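Local coordinates for protein glutathione S-transferase (Natrialba magadii ATCC 43099, PDB 6GZF) that probably acts as a Xi-class glutathione transferase, a type of enzyme that uses glutathione to reduce glutathionyl-hydroquinones, at residues H110-D115 with Y121-P126; D181-N186 with R229-D234; H292-Y297 with R308-G313. One frame throughout, in Å; residues are numbered along the deposited sequence.

Contact 1 (H110-D115 with Y121-P126); sequences HVHDVD and YVRAAP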
loop_
_atom_site.group_PDB
_atom_site.type_symbol
_atom_site.label_atom_id
_atom_site.label_comp_id
_atom_site.label_asym_id
_atom_site.label_seq_id
_atom_site.Cartn_x
_atom_site.Cartn_y
_atom_site.Cartn_z
ATOM N N HIS A 110 17.169 -31.764 1.789
ATOM C CA HIS A 110 17.229 -33.137 2.282
ATOM C C HIS A 110 17.845 -34.112 1.282
ATOM O O HIS A 110 18.308 -35.187 1.663
ATOM C CB HIS A 110 15.829 -33.623 2.666
ATOM C CG HIS A 110 15.242 -32.914 3.847
ATOM N ND1 HIS A 110 14.651 -31.672 3.752
ATOM C CD2 HIS A 110 15.154 -33.273 5.150
ATOM C CE1 HIS A 110 14.223 -31.298 4.945
ATOM N NE2 HIS A 110 14.517 -32.251 5.810
ATOM N N VAL A 111 17.853 -33.740 0.007
ATOM C CA VAL A 111 18.317 -34.648 -1.036
ATOM C C VAL A 111 19.822 -34.550 -1.282
ATOM O O VAL A 111 20.546 -35.528 -1.097
ATOM C CB VAL A 111 17.571 -34.400 -2.360
ATOM C CG1 VAL A 111 18.096 -35.325 -3.442
ATOM C CG2 VAL A 111 16.077 -34.611 -2.165
ATOM N N HIS A 112 20.295 -33.378 -1.696
ATOM C CA HIS A 112 21.704 -33.223 -2.053
ATOM C C HIS A 112 22.435 -32.180 -1.212
ATOM O O HIS A 112 23.609 -31.899 -1.457
ATOM C CB HIS A 112 21.834 -32.868 -3.535
ATOM C CG HIS A 112 21.441 -33.978 -4.458
ATOM N ND1 HIS A 112 22.033 -35.222 -4.419
ATOM C CD2 HIS A 112 20.514 -34.032 -5.444
ATOM C CE1 HIS A 112 21.486 -35.995 -5.342
ATOM N NE2 HIS A 112 20.563 -35.298 -5.975
ATOM N N ASP A 113 21.739 -31.618 -0.226
ATOM C CA ASP A 113 22.316 -30.624 0.681
ATOM C C ASP A 113 22.940 -29.462 -0.090
ATOM O O ASP A 113 24.099 -29.105 0.124
ATOM C CB ASP A 113 23.358 -31.275 1.598
ATOM C CG ASP A 113 23.780 -30.370 2.740
ATOM O OD1 ASP A 113 22.994 -29.474 3.114
ATOM O OD2 ASP A 113 24.901 -30.552 3.262
ATOM N N VAL A 114 22.165 -28.879 -0.998
ATOM C CA VAL A 114 22.656 -27.782 -1.822
ATOM C C VAL A 114 22.476 -26.436 -1.126
ATOM O O VAL A 114 21.596 -26.275 -0.281
ATOM C CB VAL A 114 21.947 -27.747 -3.191
ATOM C CG1 VAL A 114 22.220 -29.028 -3.960
ATOM C CG2 VAL A 114 20.453 -27.538 -3.012
ATOM N N ASP A 115 23.321 -25.476 -1.483
ATOM C CA ASP A 115 23.222 -24.129 -0.940
ATOM C C ASP A 115 22.039 -23.390 -1.554
ATOM O O ASP A 115 21.302 -22.690 -0.861
ATOM C CB ASP A 115 24.515 -23.350 -1.188
ATOM C CG ASP A 115 25.711 -23.970 -0.497
ATOM O OD1 ASP A 115 25.569 -24.407 0.665
ATOM O OD2 ASP A 115 26.795 -24.020 -1.117
ATOM N N TYR A 121 18.221 -27.605 -10.104
ATOM C CA TYR A 121 17.814 -27.527 -11.503
ATOM C C TYR A 121 18.929 -28.009 -12.425
ATOM O O TYR A 121 18.703 -28.834 -13.313
ATOM C CB TYR A 121 17.422 -26.095 -11.877
ATOM C CG TYR A 121 16.033 -25.682 -11.440
ATOM C CD1 TYR A 121 15.756 -25.390 -10.111
ATOM C CD2 TYR A 121 15.002 -25.568 -12.365
ATOM C CE1 TYR A 121 14.487 -25.007 -9.713
ATOM C CE2 TYR A 121 13.731 -25.184 -11.978
ATOM C CZ TYR A 121 13.479 -24.905 -10.652
ATOM O OH TYR A 121 12.217 -24.523 -10.265
ATOM N N VAL A 122 20.131 -27.482 -12.205
ATOM C CA VAL A 122 21.296 -27.810 -13.022
ATOM C C VAL A 122 21.597 -29.309 -13.004
ATOM O O VAL A 122 21.949 -29.890 -14.030
ATOM C CB VAL A 122 22.544 -27.028 -12.552
ATOM C CG1 VAL A 122 23.796 -27.519 -13.263
ATOM C CG2 VAL A 122 22.353 -25.538 -12.785
ATOM N N ARG A 123 21.447 -29.934 -11.841
ATOM C CA ARG A 123 21.646 -31.375 -11.736
ATOM C C ARG A 123 20.606 -32.131 -12.560
ATOM O O ARG A 123 20.911 -33.150 -13.178
ATOM C CB ARG A 123 21.586 -31.828 -10.276
ATOM C CG ARG A 123 21.781 -33.327 -10.099
ATOM C CD ARG A 123 21.622 -33.753 -8.653
ATOM N NE ARG A 123 22.906 -33.966 -7.991
ATOM C CZ ARG A 123 23.586 -33.019 -7.351
ATOM N NH1 ARG A 123 23.107 -31.785 -7.281
ATOM N NH2 ARG A 123 24.746 -33.308 -6.778
ATOM N N ALA A 124 19.379 -31.617 -12.569
ATOM C CA ALA A 124 18.284 -32.259 -13.288
ATOM C C ALA A 124 18.350 -31.978 -14.786
ATOM O O ALA A 124 17.992 -32.828 -15.601
ATOM C CB ALA A 124 16.948 -31.803 -12.724
ATOM N N ALA A 125 18.803 -30.781 -15.143
ATOM C CA ALA A 125 18.919 -30.393 -16.545
ATOM C C ALA A 125 20.103 -29.449 -16.749
ATOM O O ALA A 125 19.945 -28.230 -16.696
ATOM C CB ALA A 125 17.631 -29.746 -17.024
ATOM N N PRO A 126 21.293 -30.021 -16.993
ATOM C CA PRO A 126 22.582 -29.320 -17.093
ATOM C C PRO A 126 22.622 -28.146 -18.077
ATOM O O PRO A 126 23.521 -27.313 -17.971
ATOM C CB PRO A 126 23.549 -30.425 -17.554
ATOM C CG PRO A 126 22.688 -31.589 -17.951
ATOM C CD PRO A 126 21.453 -31.477 -17.133
#

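Contact 2 (D181-N186 with R229-D234); sequences DQIIDN and RYLAGD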
loop_
_atom_site.group_PDB
_atom_site.type_symbol
_atom_site.label_atom_id
_atom_site.label_comp_id
_atom_site.label_asym_id
_atom_site.label_seq_id
_atom_site.Cartn_x
_atom_site.Cartn_y
_atom_site.Cartn_z
ATOM N N ASP A 181 -12.355 -27.466 -12.790
ATOM C CA ASP A 181 -11.385 -27.136 -13.828
ATOM C C ASP A 181 -11.693 -25.779 -14.454
ATOM O O ASP A 181 -10.794 -25.088 -14.933
ATOM C CB ASP A 181 -11.361 -28.221 -14.907
ATOM C CG ASP A 181 -10.867 -29.556 -14.382
ATOM O OD1 ASP A 181 -9.915 -29.562 -13.573
ATOM O OD2 ASP A 181 -11.429 -30.599 -14.776
ATOM N N GLN A 182 -12.968 -25.400 -14.445
ATOM C CA GLN A 182 -13.390 -24.127 -15.016
ATOM C C GLN A 182 -13.004 -22.957 -14.117
ATOM O O GLN A 182 -12.457 -21.959 -14.586
ATOM C CB GLN A 182 -14.901 -24.119 -15.255
ATOM C CG GLN A 182 -15.399 -22.888 -15.994
ATOM C CD GLN A 182 -16.902 -22.711 -15.895
ATOM O OE1 GLN A 182 -17.435 -22.423 -14.822
ATOM N NE2 GLN A 182 -17.594 -22.883 -17.015
ATOM N N ILE A 183 -13.296 -23.087 -12.827
ATOM C CA ILE A 183 -13.025 -22.025 -11.864
ATOM C C ILE A 183 -11.529 -21.741 -11.753
ATOM O O ILE A 183 -11.110 -20.583 -11.713
ATOM C CB ILE A 183 -13.583 -22.373 -10.469
ATOM C CG1 ILE A 183 -15.102 -22.529 -10.531
ATOM C CG2 ILE A 183 -13.213 -21.300 -9.457
ATOM C CD1 ILE A 183 -15.732 -22.859 -9.202
ATOM N N ILE A 184 -10.732 -22.805 -11.708
ATOM C CA ILE A 184 -9.278 -22.680 -11.649
ATOM C C ILE A 184 -8.746 -21.893 -12.844
ATOM O O ILE A 184 -7.878 -21.033 -12.698
ATOM C CB ILE A 184 -8.594 -24.064 -11.602
ATOM C CG1 ILE A 184 -8.950 -24.793 -10.307
ATOM C CG2 ILE A 184 -7.084 -23.924 -11.726
ATOM C CD1 ILE A 184 -8.531 -26.248 -10.290
ATOM N N ASP A 185 -9.288 -22.181 -14.023
ATOM C CA ASP A 185 -8.859 -21.511 -15.244
ATOM C C ASP A 185 -9.280 -20.044 -15.259
ATOM O O ASP A 185 -8.536 -19.183 -15.729
ATOM C CB ASP A 185 -9.421 -22.231 -16.471
ATOM C CG ASP A 185 -8.628 -21.941 -17.731
ATOM O OD1 ASP A 185 -7.684 -22.704 -18.028
ATOM O OD2 ASP A 185 -8.947 -20.950 -18.424
ATOM N N ASN A 186 -10.471 -19.761 -14.739
ATOM C CA ASN A 186 -11.007 -18.405 -14.758
ATOM C C ASN A 186 -10.226 -17.477 -13.833
ATOM O O ASN A 186 -9.657 -16.486 -14.286
ATOM C CB ASN A 186 -12.491 -18.411 -14.373
ATOM C CG ASN A 186 -13.164 -17.056 -14.579
ATOM O OD1 ASN A 186 -12.502 -16.032 -14.762
ATOM N ND2 ASN A 186 -14.493 -17.049 -14.538
ATOM N N ARG A 229 -21.469 -22.445 -0.188
ATOM C CA ARG A 229 -20.362 -22.397 0.763
ATOM C C ARG A 229 -18.999 -22.302 0.087
ATOM O O ARG A 229 -18.152 -21.508 0.496
ATOM C CB ARG A 229 -20.395 -23.621 1.681
ATOM C CG ARG A 229 -19.261 -23.642 2.690
ATOM C CD ARG A 229 -19.439 -24.731 3.731
ATOM N NE ARG A 229 -18.407 -24.653 4.761
ATOM C CZ ARG A 229 -18.436 -25.328 5.905
ATOM N NH1 ARG A 229 -19.450 -26.139 6.174
ATOM N NH2 ARG A 229 -17.451 -25.192 6.782
ATOM N N TYR A 230 -18.788 -23.109 -0.946
ATOM C CA TYR A 230 -17.507 -23.123 -1.638
ATOM C C TYR A 230 -17.659 -22.691 -3.095
ATOM O O TYR A 230 -18.773 -22.471 -3.572
ATOM C CB TYR A 230 -16.873 -24.511 -1.549
ATOM C CG TYR A 230 -16.689 -24.994 -0.125
ATOM C CD1 TYR A 230 -15.832 -24.334 0.747
ATOM C CD2 TYR A 230 -17.375 -26.105 0.348
ATOM C CE1 TYR A 230 -15.664 -24.768 2.049
ATOM C CE2 TYR A 230 -17.212 -26.548 1.647
ATOM C CZ TYR A 230 -16.355 -25.875 2.494
ATOM O OH TYR A 230 -16.189 -26.313 3.789
ATOM N N LEU A 231 -16.532 -22.562 -3.791
ATOM C CA LEU A 231 -16.525 -22.057 -5.162
ATOM C C LEU A 231 -17.295 -22.965 -6.115
ATOM O O LEU A 231 -18.104 -22.493 -6.913
ATOM C CB LEU A 231 -15.087 -21.878 -5.652
ATOM C CG LEU A 231 -14.297 -20.763 -4.964
ATOM C CD1 LEU A 231 -12.884 -20.683 -5.517
ATOM C CD2 LEU A 231 -15.012 -19.432 -5.121
ATOM N N ALA A 232 -17.042 -24.267 -6.029
ATOM C CA ALA A 232 -17.790 -25.235 -6.823
ATOM C C ALA A 232 -19.102 -25.577 -6.126
ATOM O O ALA A 232 -19.865 -26.422 -6.593
ATOM C CB ALA A 232 -16.966 -26.489 -7.064
ATOM N N GLY A 233 -19.351 -24.918 -4.999
ATOM C CA GLY A 233 -20.619 -25.040 -4.307
ATOM C C GLY A 233 -20.588 -25.886 -3.050
ATOM O O GLY A 233 -20.137 -25.443 -1.994
ATOM N N ASP A 234 -21.070 -27.117 -3.176
ATOM C CA ASP A 234 -21.315 -27.984 -2.030
ATOM C C ASP A 234 -20.046 -28.499 -1.354
ATOM O O ASP A 234 -20.040 -28.751 -0.148
ATOM C CB ASP A 234 -22.177 -29.172 -2.466
ATOM C CG ASP A 234 -22.821 -29.887 -1.296
ATOM O OD1 ASP A 234 -23.187 -29.210 -0.311
ATOM O OD2 ASP A 234 -22.964 -31.127 -1.360
#

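Contact 3 (H292-Y297 with R308-G313); sequences HITEHY and RIVARG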
loop_
_atom_site.group_PDB
_atom_site.type_symbol
_atom_site.label_atom_id
_atom_site.label_comp_id
_atom_site.label_asym_id
_atom_site.label_seq_id
_atom_site.Cartn_x
_atom_site.Cartn_y
_atom_site.Cartn_z
ATOM N N HIS A 292 6.970 -15.620 7.107
ATOM C CA HIS A 292 7.670 -15.890 5.856
ATOM C C HIS A 292 7.119 -15.026 4.727
ATOM O O HIS A 292 7.870 -14.521 3.893
ATOM C CB HIS A 292 7.556 -17.370 5.481
ATOM C CG HIS A 292 8.460 -18.269 6.266
ATOM N ND1 HIS A 292 9.507 -18.956 5.691
ATOM C CD2 HIS A 292 8.473 -18.596 7.580
ATOM C CE1 HIS A 292 10.127 -19.667 6.615
ATOM N NE2 HIS A 292 9.520 -19.466 7.771
ATOM N N ILE A 293 5.799 -14.860 4.713
ATOM C CA ILE A 293 5.122 -14.125 3.652
ATOM C C ILE A 293 5.498 -12.646 3.657
ATOM O O ILE A 293 5.893 -12.095 2.629
ATOM C CB ILE A 293 3.590 -14.257 3.772
ATOM C CG1 ILE A 293 3.159 -15.700 3.501
ATOM C CG2 ILE A 293 2.894 -13.318 2.804
ATOM C CD1 ILE A 293 1.685 -15.953 3.739
ATOM N N THR A 294 5.380 -12.010 4.818
ATOM C CA THR A 294 5.664 -10.584 4.941
ATOM C C THR A 294 7.145 -10.275 4.733
ATOM O O THR A 294 7.494 -9.245 4.158
ATOM C CB THR A 294 5.230 -10.037 6.314
ATOM O OG1 THR A 294 5.838 -10.811 7.356
ATOM C CG2 THR A 294 3.719 -10.103 6.458
ATOM N N GLU A 295 8.012 -11.166 5.199
ATOM C CA GLU A 295 9.450 -10.952 5.076
ATOM C C GLU A 295 9.896 -11.021 3.620
ATOM O O GLU A 295 10.739 -10.238 3.181
ATOM C CB GLU A 295 10.228 -11.978 5.904
ATOM C CG GLU A 295 11.736 -11.754 5.888
ATOM C CD GLU A 295 12.508 -12.852 6.590
ATOM O OE1 GLU A 295 11.881 -13.652 7.314
ATOM O OE2 GLU A 295 13.745 -12.910 6.415
ATOM N N HIS A 296 9.328 -11.962 2.877
ATOM C CA HIS A 296 9.690 -12.138 1.476
ATOM C C HIS A 296 9.273 -10.941 0.631
ATOM O O HIS A 296 10.108 -10.278 0.028
ATOM C CB HIS A 296 9.059 -13.414 0.916
ATOM C CG HIS A 296 9.269 -13.598 -0.555
ATOM N ND1 HIS A 296 10.440 -14.095 -1.087
ATOM C CD2 HIS A 296 8.451 -13.354 -1.609
ATOM C CE1 HIS A 296 10.336 -14.146 -2.401
ATOM N NE2 HIS A 296 9.140 -13.703 -2.746
ATOM N N TYR A 297 7.979 -10.656 0.597
ATOM C CA TYR A 297 7.460 -9.650 -0.319
ATOM C C TYR A 297 7.950 -8.234 -0.024
ATOM O O TYR A 297 8.069 -7.418 -0.936
ATOM C CB TYR A 297 5.934 -9.684 -0.314
ATOM C CG TYR A 297 5.370 -10.871 -1.055
ATOM C CD1 TYR A 297 5.299 -12.119 -0.451
ATOM C CD2 TYR A 297 4.922 -10.750 -2.363
ATOM C CE1 TYR A 297 4.793 -13.210 -1.126
ATOM C CE2 TYR A 297 4.413 -11.835 -3.046
ATOM C CZ TYR A 297 4.351 -13.063 -2.423
ATOM O OH TYR A 297 3.845 -14.148 -3.099
ATOM N N ARG A 308 13.091 -1.822 1.973
ATOM C CA ARG A 308 12.816 -3.170 2.468
ATOM C C ARG A 308 12.148 -3.196 3.841
ATOM O O ARG A 308 12.417 -4.076 4.660
ATOM C CB ARG A 308 14.111 -3.985 2.502
ATOM C CG ARG A 308 14.795 -4.086 1.145
ATOM C CD ARG A 308 16.035 -4.963 1.192
ATOM N NE ARG A 308 16.895 -4.740 0.033
ATOM C CZ ARG A 308 17.340 -5.702 -0.770
ATOM N NH1 ARG A 308 17.008 -6.965 -0.546
ATOM N NH2 ARG A 308 18.118 -5.399 -1.800
ATOM N N ILE A 309 11.274 -2.224 4.086
ATOM C CA ILE A 309 10.559 -2.139 5.353
ATOM C C ILE A 309 9.336 -3.049 5.353
ATOM O O ILE A 309 8.462 -2.926 4.495
ATOM C CB ILE A 309 10.112 -0.695 5.657
ATOM C CG1 ILE A 309 11.329 0.205 5.876
ATOM C CG2 ILE A 309 9.205 -0.665 6.879
ATOM C CD1 ILE A 309 12.250 -0.274 6.975
ATOM N N VAL A 310 9.279 -3.964 6.313
ATOM C CA VAL A 310 8.129 -4.845 6.451
ATOM C C VAL A 310 6.954 -4.092 7.063
ATOM O O VAL A 310 6.979 -3.741 8.242
ATOM C CB VAL A 310 8.453 -6.075 7.318
ATOM C CG1 VAL A 310 7.214 -6.936 7.500
ATOM C CG2 VAL A 310 9.580 -6.882 6.694
ATOM N N ALA A 311 5.929 -3.840 6.254
ATOM C CA ALA A 311 4.738 -3.145 6.725
ATOM C C ALA A 311 4.019 -3.968 7.787
ATOM O O ALA A 311 4.076 -5.198 7.777
ATOM C CB ALA A 311 3.805 -2.836 5.565
ATOM N N ARG A 312 3.341 -3.283 8.700
ATOM C CA ARG A 312 2.675 -3.942 9.817
ATOM C C ARG A 312 1.443 -4.720 9.368
ATOM O O ARG A 312 1.302 -5.905 9.672
ATOM C CB ARG A 312 2.289 -2.914 10.880
ATOM C CG ARG A 312 1.486 -3.483 12.034
ATOM C CD ARG A 312 1.323 -2.454 13.137
ATOM N NE ARG A 312 0.602 -2.990 14.286
ATOM C CZ ARG A 312 0.498 -2.369 15.456
ATOM N NH1 ARG A 312 1.074 -1.188 15.634
ATOM N NH2 ARG A 312 -0.180 -2.929 16.448
ATOM N N GLY A 313 0.551 -4.050 8.647
ATOM C CA GLY A 313 -0.660 -4.684 8.163
ATOM C C GLY A 313 -1.753 -4.728 9.212
ATOM O O GLY A 313 -1.521 -4.378 10.370
#

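Contact 1 (H110-D115 with Y121-P126)
Arg123 stacks its guanidinium flat on the imidazole of His112, a near-parallel stack between the last turn of helix 117-124 and the loop leading into that helix. The two planes are only 17° apart, and their centres lie 3.8 Å from each other. Arg123 NE sits over the middle of the ring, while CD lies toward the NE2-CD2 side, 3.3 Å from His112 NE2. The arginine chain leaves the helix extended and turns at chi3 (-101°), which swings the flat group over the imidazole. Despite their closeness, His112 NE2 and Arg123 NE are not bonded to each other. Instead NE2 makes a hydrogen bond to Asp143, whose other carboxylate oxygen forms a long, weak ion pair with Arg123 NE, so one acidic residue serves both stacked partners. Val111 CG1 lies against the opposite face of the ring, offset toward the rim. Replacing His112 by an alanine would probably leave the guanidinium without its flat support and free to turn, and Asp143 without its imidazole mate. Beside the stack, Val114 CG1 approaches Arg123 NH1 to 4.4 Å, an apolar side chain suited to its buried place against Leu120 of the helix. On the sheet side, Val111 and Ala124 both pack on Trp138 of strand 136-139, and Ala124 also meets strand 144-147, so loop and helix end lie together against the sheet of the thioredoxin-like domain.

Contact 2 (D181-N186 with R229-D234)
With CG1 of Ile183 opposite its own carbonyl carbon (chi1 -62°) and the chain then extended (chi2 -179°), the CD1 methyl is carried straight out from helix 177-192 to the turn at Leu231 and Ala232. There it meets backbone as much as side chain: CD1 lies 3.3 Å from Leu231 O and 3.7 Å from Ala232 N. The same methyl touches Leu231 CB at 3.7 Å, while the other branch, Ile183 CG2, lies 4.0 Å from Leu231 CD1. The forked isoleucine thus spans the leucine by van der Waals contact alone. Ala232 adds its small methyl, CB 4.4 Å from Ile183 CD1. Tyr230 to Gly233 form a tight turn, closed by a backbone hydrogen bond from Tyr230 N to Gly233 O and a weak one from Gly233 N to Tyr230 O. Gly233 suits its backbone angles, at which a CB would collide with the preceding carbonyl oxygen. Asp240 of helix 238-247 accepts a hydrogen bond from Leu231 N. Around this buried spot, Trp221 of helix 204-224 packs on both Ile183 and Leu231, helix 238-247 contributes Ala239 and Met243, and Tyr274 of helix 271-279 covers Leu231 within the all-helical C-terminal domain.

Contact 3 (H292-Y297 with R308-G313)
Van der Waals contact alone joins Val310 to Thr294 and Glu295, setting the chain after helix 290-299 back against that helix. Val310 CG1 lies 3.9 Å from Thr294 CB and 4.1 Å from Thr294 OG1, the two side chains crossing at about a right angle. The other methyl, CG2, reaches along the helix backbone, 4.0 Å from Thr294 O and 4.4 Å from Glu295 CA. Chi1 of Val310 (177°) puts CG1 opposite the backbone N, and the fork can therefore touch two successive residues.

Hydrogen bonds all run elsewhere. Thr294 OG1, held between backbone N and carbonyl carbon (chi1 55°), turns back to donate to Met290 O one turn earlier; a threonine can thus satisfy its hydroxyl within its own helix and give its carbon side to the valine. Ionic pairing belongs to Glu295, whose CB points away from the 308-313 segment and whose carboxylate makes a salt bridge with Lys103. Three backbone N-H groups of 308-313 bond the second subunit: Val310 N to its Gln204, Arg312 N to its Tyr207 and Gly313 N to its Asn261.

On another face of the helix Tyr297, predicted to lower the pKa of Cys64, the predicted nucleophile, is hydrogen-bonded, hydroxyl to hydroxyl, to Tyr196. This chemistry implies a largely apolar, undirected seating of Val310 on Thr294 and Glu295, with direction supplied by Arg308 NH1 bonding Thr299 O and by the second subunit.

In the fold
The three contacts share no helix or loop and do not touch; the nearest atoms of contacts 1 and 3 are about 12 Å apart. Contact 2 is the core example, aliphatic side chains set against one another and against the turn's backbone, enclosed by helices. Contact 1, in the thioredoxin-like domain on the opposite side of the chain's centre from contact 2, is partly buried, and a charged group lies on an aromatic ring beside an acidic partner. Contact 3 is a surface contact, also without hydrogen bonds across it, but its loop reaches the second subunit. Contacts 1 and 3 each join a helix to chain close in sequence; contact 2 bridges more distant elements.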